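Local coordinates for Di-haem cytochrome c peroxidase family protein (Burkholderia thailandensis E264, PDB 6NX0) that probably works as a diheme peroxidase, using two covalently bound c-type hemes for electron transfer and the reduction of peroxide, at residues G129-P134 with L372-I377; S380-G385 with R391-F396. One frame throughout, in Å; residues are numbered along the deposited sequence.

Contact 1 (G129-P134 with L372-I377); sequences GRAFAP and LRNVAI. With HEC (heme c), chain C.
In the diheme cytochrome c peroxidase fold, this buried contact joins the loop that follows the CXXCH motif of one heme to a turn beside the other: R130 and A131 meet N374 and I377. R130 bridges the two loops. Its CG stands anti to the backbone N (chi1 -165°) and the chain bends at chi3, which carries the guanidinium along I377 in the opposite direction to that side chain. NH2 then donates to I377 O at 2.9 Å, and the carbonyl oxygen lies in the guanidinium plane. A long chain ending in a flat group with several N-H donors suits this place, because NE also reaches T135 OG1 and NH1 reaches the carbonyl of A475. The aliphatic part of R130 is used too: its CG packs 3.7 Å from I377 CD1. N374 follows R373 in a type II turn, where its positive phi is well tolerated by asparagine, and its amide OD1 is held by the backbone of D459. On the far side of the turn L372 CD2 touches HEC C3A at 3.6 Å. A131 is small, which suits the close approach of the loops: its CB rests 3.7 Å from both N374 CG and I377 CD1.

Contact 2 (S380-G385 with R391-F396); sequences SFMHNG and RDAVAF. With HEC (heme c), chain C.
M382, with CG beside its backbone N (chi1 -56°) and a second bend at chi2 (-63°), brings its thioether over the heme c and its methyl up to A393 on helix 390-399, while the backbone of F381 sets its CB against the same alanine. This is a propionate-binding loop of the C-terminal cytochrome c region, packed on the helix that carries Y397, the axial tyrosine of this heme iron. M382 CE lies 4.2 Å from A393 CB, and F381 CB meets that methyl at an equal distance, so one alanine receives both side chains. A small residue suits this place, where A393 CB also lies 4.1 Å from the heme methyl CMA. The flexible, unbranched methionine touches both heme and helix: its SD sits 3.5 Å from HEC CHA, and its CE, which reaches A393 CB, is 3.7 Å from HEC C2A.

The polar work is done on the propionates. M382 N donates to HEC O2A at 2.7 Å, and H383 grips the other propionate twice, through its backbone N to O1D and its ring ND1 to O2D. With chi1 at 77°, the H383 CG lies between the backbone N and the carbonyl carbon, which swings the imidazole back to this carboxylate. Two bonds to different oxygens would fix the rotation of the group and probably stabilise its negative charge. O2D lies at the ring edge, near the imidazole plane, 2.6 Å from H383 ND1.

Both contacts are buried, and both touch the same heme c: L372 of contact 1 lies against one face of the C2A-C3A pyrrole and M382 of contact 2 over the other, with V375 at its methyl CMA. Contact 1 joins loops distant in sequence, one from each heme region, and combines a single arginine-to-carbonyl bond with aliphatic packing. Contact 2 is local, a loop against the helix that soon follows it; no hydrogen bond crosses between its segments, and its polar bonds go to the propionates instead. Segments 372-377 and 380-385 belong to one continuous loop between strand 367-368 and helix 390-399. They also meet directly, where V375 O packs against F381 CE1.

Contact 1 (G129-P134 with L372-I377)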
loop_
_atom_site.group_PDB
_atom_site.type_symbol
_atom_site.label_atom_id
_atom_site.label_comp_id
_atom_site.label_asym_id
_atom_site.label_seq_id
_atom_site.Cartn_x
_atom_site.Cartn_y
_atom_site.Cartn_z
ATOM N N GLY A 129 3.198 -10.918 -12.472
ATOM C CA GLY A 129 3.555 -12.236 -11.978
ATOM C C GLY A 129 3.790 -12.304 -10.484
ATOM O O GLY A 129 4.039 -13.393 -9.953
ATOM N N ARG A 130 3.727 -11.163 -9.797
ATOM C CA ARG A 130 3.932 -11.062 -8.350
ATOM C C ARG A 130 2.853 -10.162 -7.751
ATOM O O ARG A 130 3.138 -9.231 -6.993
ATOM C CB ARG A 130 5.343 -10.539 -8.017
ATOM C CG ARG A 130 5.798 -10.724 -6.543
ATOM C CD ARG A 130 7.144 -10.070 -6.252
ATOM N NE ARG A 130 8.186 -10.662 -7.074
ATOM C CZ ARG A 130 8.906 -11.718 -6.744
ATOM N NH1 ARG A 130 9.813 -12.187 -7.594
ATOM N NH2 ARG A 130 8.746 -12.317 -5.578
ATOM N N ALA A 131 1.588 -10.430 -8.097
ATOM C CA ALA A 131 0.434 -9.720 -7.526
ATOM C C ALA A 131 0.533 -8.210 -7.726
ATOM O O ALA A 131 0.033 -7.423 -6.914
ATOM C CB ALA A 131 0.259 -10.046 -6.043
ATOM N N PHE A 132 1.165 -7.803 -8.828
ATOM C CA PHE A 132 1.328 -6.384 -9.151
ATOM C C PHE A 132 2.086 -5.658 -8.043
ATOM O O PHE A 132 1.902 -4.466 -7.814
ATOM C CB PHE A 132 -0.027 -5.736 -9.465
ATOM C CG PHE A 132 -0.645 -6.275 -10.716
ATOM C CD1 PHE A 132 -1.428 -7.423 -10.698
ATOM C CD2 PHE A 132 -0.386 -5.669 -11.932
ATOM C CE1 PHE A 132 -1.973 -7.948 -11.876
ATOM C CE2 PHE A 132 -0.933 -6.165 -13.102
ATOM C CZ PHE A 132 -1.721 -7.325 -13.077
ATOM N N ALA A 133 3.003 -6.368 -7.400
ATOM C CA ALA A 133 4.001 -5.835 -6.497
ATOM C C ALA A 133 5.362 -5.886 -7.177
ATOM O O ALA A 133 5.529 -6.580 -8.184
ATOM C CB ALA A 133 4.034 -6.663 -5.205
ATOM N N PRO A 134 6.364 -5.179 -6.671
ATOM C CA PRO A 134 7.610 -5.091 -7.437
ATOM C C PRO A 134 8.435 -6.366 -7.390
ATOM O O PRO A 134 8.602 -7.004 -6.344
ATOM C CB PRO A 134 8.356 -3.915 -6.786
ATOM C CG PRO A 134 7.770 -3.780 -5.451
ATOM C CD PRO A 134 6.335 -4.181 -5.576
ATOM N N LEU A 372 -2.758 -6.986 3.746
ATOM C CA LEU A 372 -1.768 -8.054 3.837
ATOM C C LEU A 372 -1.976 -9.167 2.814
ATOM O O LEU A 372 -1.236 -10.161 2.846
ATOM C CB LEU A 372 -1.764 -8.640 5.263
ATOM C CG LEU A 372 -1.439 -7.611 6.357
ATOM C CD1 LEU A 372 -1.385 -8.274 7.727
ATOM C CD2 LEU A 372 -0.127 -6.915 6.060
ATOM N N ARG A 373 -2.959 -9.054 1.923
ATOM C CA ARG A 373 -3.092 -10.075 0.890
ATOM C C ARG A 373 -1.847 -10.072 0.015
ATOM O O ARG A 373 -1.338 -9.018 -0.366
ATOM C CB ARG A 373 -4.346 -9.850 0.053
ATOM C CG ARG A 373 -5.613 -10.139 0.874
ATOM C CD ARG A 373 -6.874 -9.709 0.201
ATOM N NE ARG A 373 -8.077 -10.253 0.851
ATOM C CZ ARG A 373 -8.575 -11.457 0.609
ATOM N NH1 ARG A 373 -7.951 -12.281 -0.229
ATOM N NH2 ARG A 373 -9.671 -11.860 1.236
ATOM N N ASN A 374 -1.359 -11.275 -0.279
ATOM C CA ASN A 374 -0.142 -11.538 -1.053
ATOM C C ASN A 374 1.121 -11.015 -0.395
ATOM O O ASN A 374 2.168 -10.933 -1.053
ATOM C CB ASN A 374 -0.274 -11.021 -2.480
ATOM C CG ASN A 374 -1.366 -11.735 -3.203
ATOM O OD1 ASN A 374 -1.237 -12.945 -3.471
ATOM N ND2 ASN A 374 -2.449 -11.035 -3.501
ATOM N N VAL A 375 1.084 -10.740 0.912
ATOM C CA VAL A 375 2.281 -10.217 1.583
ATOM C C VAL A 375 3.444 -11.191 1.487
ATOM O O VAL A 375 4.605 -10.778 1.383
ATOM C CB VAL A 375 1.947 -9.840 3.045
ATOM C CG1 VAL A 375 1.637 -11.069 3.886
ATOM C CG2 VAL A 375 3.078 -8.979 3.660
ATOM N N ALA A 376 3.163 -12.502 1.468
ATOM C CA ALA A 376 4.239 -13.480 1.586
ATOM C C ALA A 376 5.070 -13.653 0.314
ATOM O O ALA A 376 6.050 -14.406 0.340
ATOM C CB ALA A 376 3.644 -14.827 2.002
ATOM N N ILE A 377 4.731 -12.977 -0.790
ATOM C CA ILE A 377 5.515 -13.041 -2.023
ATOM C C ILE A 377 6.332 -11.783 -2.247
ATOM O O ILE A 377 7.056 -11.697 -3.255
ATOM C CB ILE A 377 4.634 -13.327 -3.260
ATOM C CG1 ILE A 377 3.726 -12.141 -3.619
ATOM C CG2 ILE A 377 3.817 -14.595 -3.065
ATOM C CD1 ILE A 377 2.901 -12.348 -4.860
HETATM FE FE HEC C . 0.888 -4.263 10.763
HETATM C CHA HEC C . 2.632 -3.053 8.071
HETATM C CHB HEC C . 1.777 -7.468 9.911
HETATM C CHC HEC C . -0.273 -5.418 13.777
HETATM C CHD HEC C . -0.339 -1.156 11.462
HETATM N NA HEC C . 1.944 -5.100 9.246
HETATM C C1A HEC C . 2.540 -4.405 8.210
HETATM C C2A HEC C . 3.270 -5.365 7.424
HETATM C C3A HEC C . 2.950 -6.585 7.871
HETATM C C4A HEC C . 2.111 -6.446 9.035
HETATM C CMA HEC C . 3.534 -7.920 7.417
HETATM C CAA HEC C . 4.056 -5.037 6.134
HETATM C CBA HEC C . 3.160 -5.112 4.909
HETATM C CGA HEC C . 3.804 -4.688 3.611
HETATM O O1A HEC C . 3.018 -4.582 2.621
HETATM O O2A HEC C . 4.964 -4.188 3.598
HETATM N NB HEC C . 0.742 -6.064 11.661
HETATM C C1B HEC C . 1.126 -7.284 11.099
HETATM C C2B HEC C . 0.837 -8.335 12.058
HETATM C C3B HEC C . 0.335 -7.783 13.160
HETATM C C4B HEC C . 0.223 -6.353 12.907
HETATM C CMB HEC C . 1.046 -9.844 11.769
HETATM C CAB HEC C . -0.018 -8.451 14.514
HETATM C CBB HEC C . 1.232 -9.121 15.128
HETATM N NC HEC C . -0.177 -3.468 12.283
HETATM C C1C HEC C . -0.491 -4.103 13.469
HETATM C C2C HEC C . -1.158 -3.146 14.308
HETATM C C3C HEC C . -1.267 -1.993 13.634
HETATM C C4C HEC C . -0.617 -2.158 12.356
HETATM C CMC HEC C . -1.714 -3.534 15.695
HETATM C CAC HEC C . -2.117 -0.771 14.017
HETATM C CBC HEC C . -1.556 -0.185 15.331
HETATM N ND HEC C . 1.071 -2.460 9.881
HETATM C C1D HEC C . 0.477 -1.290 10.366
HETATM C C2D HEC C . 1.019 -0.182 9.636
HETATM C C3D HEC C . 1.991 -0.735 8.667
HETATM C C4D HEC C . 1.937 -2.162 8.833
HETATM C CMD HEC C . 0.691 1.298 9.806
HETATM C CAD HEC C . 2.862 0.058 7.685
HETATM C CBD HEC C . 4.113 0.498 8.420
HETATM C CGD HEC C . 5.183 0.945 7.457
HETATM O O1D HEC C . 5.029 0.716 6.232
HETATM O O2D HEC C . 6.269 1.373 7.948
#

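Contact 2 (S380-G385 with R391-F396)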
loop_
_atom_site.group_PDB
_atom_site.type_symbol
_atom_site.label_atom_id
_atom_site.label_comp_id
_atom_site.label_asym_id
_atom_site.label_seq_id
_atom_site.Cartn_x
_atom_site.Cartn_y
_atom_site.Cartn_z
ATOM N N SER A 380 10.535 -7.253 -0.161
ATOM C CA SER A 380 10.863 -6.415 0.983
ATOM C C SER A 380 9.562 -5.865 1.531
ATOM O O SER A 380 8.532 -5.855 0.849
ATOM C CB SER A 380 11.852 -5.296 0.623
ATOM O OG SER A 380 11.266 -4.403 -0.298
ATOM N N PHE A 381 9.633 -5.401 2.782
ATOM C CA PHE A 381 8.451 -5.122 3.583
ATOM C C PHE A 381 8.547 -3.762 4.251
ATOM O O PHE A 381 9.634 -3.273 4.569
ATOM C CB PHE A 381 8.228 -6.215 4.665
ATOM C CG PHE A 381 8.121 -7.586 4.079
ATOM C CD1 PHE A 381 6.896 -8.098 3.672
ATOM C CD2 PHE A 381 9.254 -8.329 3.864
ATOM C CE1 PHE A 381 6.819 -9.353 3.076
ATOM C CE2 PHE A 381 9.184 -9.563 3.269
ATOM C CZ PHE A 381 7.973 -10.071 2.868
ATOM N N MET A 382 7.363 -3.204 4.509
ATOM C CA MET A 382 7.150 -1.867 5.069
ATOM C C MET A 382 7.438 -0.772 4.041
ATOM O O MET A 382 8.023 -1.013 2.972
ATOM C CB MET A 382 7.988 -1.656 6.338
ATOM C CG MET A 382 7.771 -2.683 7.423
ATOM S SD MET A 382 6.084 -2.658 8.047
ATOM C CE MET A 382 6.128 -3.930 9.322
ATOM N N HIS A 383 7.012 0.448 4.375
ATOM C CA HIS A 383 7.048 1.584 3.447
ATOM C C HIS A 383 8.448 1.895 2.959
ATOM O O HIS A 383 8.596 2.509 1.898
ATOM C CB HIS A 383 6.452 2.844 4.115
ATOM C CG HIS A 383 7.363 3.515 5.091
ATOM N ND1 HIS A 383 7.601 3.011 6.351
ATOM C CD2 HIS A 383 8.091 4.655 5.000
ATOM C CE1 HIS A 383 8.453 3.793 6.982
ATOM N NE2 HIS A 383 8.772 4.798 6.182
ATOM N N ASN A 384 9.471 1.527 3.731
ATOM C CA ASN A 384 10.858 1.816 3.406
ATOM C C ASN A 384 11.637 0.575 3.002
ATOM O O ASN A 384 12.860 0.662 2.829
ATOM C CB ASN A 384 11.542 2.494 4.578
ATOM C CG ASN A 384 11.568 1.625 5.820
ATOM O OD1 ASN A 384 11.030 0.534 5.829
ATOM N ND2 ASN A 384 12.204 2.121 6.878
ATOM N N GLY A 385 10.968 -0.570 2.846
ATOM C CA GLY A 385 11.657 -1.777 2.412
ATOM C C GLY A 385 12.649 -2.331 3.413
ATOM O O GLY A 385 13.528 -3.110 3.038
ATOM N N ARG A 391 8.982 -12.988 8.196
ATOM C CA ARG A 391 9.055 -13.296 9.619
ATOM C C ARG A 391 9.622 -12.128 10.416
ATOM O O ARG A 391 9.164 -11.868 11.536
ATOM C CB ARG A 391 9.865 -14.564 9.875
ATOM C CG ARG A 391 9.658 -15.052 11.335
ATOM C CD ARG A 391 10.561 -16.179 11.749
ATOM N NE ARG A 391 10.166 -16.663 13.079
ATOM C CZ ARG A 391 10.522 -16.082 14.223
ATOM N NH1 ARG A 391 10.102 -16.599 15.380
ATOM N NH2 ARG A 391 11.292 -14.999 14.231
ATOM N N ASP A 392 10.595 -11.396 9.860
ATOM C CA ASP A 392 11.153 -10.250 10.570
ATOM C C ASP A 392 10.110 -9.156 10.737
ATOM O O ASP A 392 10.043 -8.515 11.790
ATOM C CB ASP A 392 12.386 -9.695 9.839
ATOM C CG ASP A 392 13.663 -10.452 10.156
ATOM O OD1 ASP A 392 13.641 -11.390 10.988
ATOM O OD2 ASP A 392 14.695 -10.103 9.556
ATOM N N ALA A 393 9.277 -8.944 9.714
ATOM C CA ALA A 393 8.207 -7.949 9.805
ATOM C C ALA A 393 7.242 -8.279 10.928
ATOM O O ALA A 393 6.783 -7.376 11.636
ATOM C CB ALA A 393 7.457 -7.846 8.485
ATOM N N VAL A 394 6.914 -9.566 11.096
ATOM C CA VAL A 394 6.010 -9.978 12.166
ATOM C C VAL A 394 6.711 -9.906 13.522
ATOM O O VAL A 394 6.150 -9.408 14.512
ATOM C CB VAL A 394 5.484 -11.395 11.871
ATOM C CG1 VAL A 394 4.643 -11.930 13.038
ATOM C CG2 VAL A 394 4.690 -11.427 10.574
ATOM N N ALA A 395 7.949 -10.412 13.599
ATOM C CA ALA A 395 8.692 -10.419 14.857
ATOM C C ALA A 395 8.918 -9.007 15.393
ATOM O O ALA A 395 8.982 -8.805 16.608
ATOM C CB ALA A 395 10.032 -11.130 14.657
ATOM N N PHE A 396 9.010 -8.018 14.505
ATOM C CA PHE A 396 9.187 -6.631 14.925
ATOM C C PHE A 396 8.115 -6.218 15.929
ATOM O O PHE A 396 8.406 -5.549 16.919
ATOM C CB PHE A 396 9.155 -5.729 13.681
ATOM C CG PHE A 396 9.014 -4.259 13.977
ATOM C CD1 PHE A 396 10.106 -3.520 14.403
ATOM C CD2 PHE A 396 7.776 -3.623 13.838
ATOM C CE1 PHE A 396 9.970 -2.171 14.677
ATOM C CE2 PHE A 396 7.663 -2.269 14.127
ATOM C CZ PHE A 396 8.743 -1.569 14.533
HETATM FE FE HEC C . 0.888 -4.263 10.763
HETATM C CHA HEC C . 2.632 -3.053 8.071
HETATM C CHB HEC C . 1.777 -7.468 9.911
HETATM C CHC HEC C . -0.273 -5.418 13.777
HETATM C CHD HEC C . -0.339 -1.156 11.462
HETATM N NA HEC C . 1.944 -5.100 9.246
HETATM C C1A HEC C . 2.540 -4.405 8.210
HETATM C C2A HEC C . 3.270 -5.365 7.424
HETATM C C3A HEC C . 2.950 -6.585 7.871
HETATM C C4A HEC C . 2.111 -6.446 9.035
HETATM C CMA HEC C . 3.534 -7.920 7.417
HETATM C CAA HEC C . 4.056 -5.037 6.134
HETATM C CBA HEC C . 3.160 -5.112 4.909
HETATM C CGA HEC C . 3.804 -4.688 3.611
HETATM O O1A HEC C . 3.018 -4.582 2.621
HETATM O O2A HEC C . 4.964 -4.188 3.598
HETATM N NB HEC C . 0.742 -6.064 11.661
HETATM C C1B HEC C . 1.126 -7.284 11.099
HETATM C C2B HEC C . 0.837 -8.335 12.058
HETATM C C3B HEC C . 0.335 -7.783 13.160
HETATM C C4B HEC C . 0.223 -6.353 12.907
HETATM C CMB HEC C . 1.046 -9.844 11.769
HETATM C CAB HEC C . -0.018 -8.451 14.514
HETATM C CBB HEC C . 1.232 -9.121 15.128
HETATM N NC HEC C . -0.177 -3.468 12.283
HETATM C C1C HEC C . -0.491 -4.103 13.469
HETATM C C2C HEC C . -1.158 -3.146 14.308
HETATM C C3C HEC C . -1.267 -1.993 13.634
HETATM C C4C HEC C . -0.617 -2.158 12.356
HETATM C CMC HEC C . -1.714 -3.534 15.695
HETATM C CAC HEC C . -2.117 -0.771 14.017
HETATM C CBC HEC C . -1.556 -0.185 15.331
HETATM N ND HEC C . 1.071 -2.460 9.881
HETATM C C1D HEC C . 0.477 -1.290 10.366
HETATM C C2D HEC C . 1.019 -0.182 9.636
HETATM C C3D HEC C . 1.991 -0.735 8.667
HETATM C C4D HEC C . 1.937 -2.162 8.833
HETATM C CMD HEC C . 0.691 1.298 9.806
HETATM C CAD HEC C . 2.862 0.058 7.685
HETATM C CBD HEC C . 4.113 0.498 8.420
HETATM C CGD HEC C . 5.183 0.945 7.457
HETATM O O1D HEC C . 5.029 0.716 6.232
HETATM O O2D HEC C . 6.269 1.373 7.948
#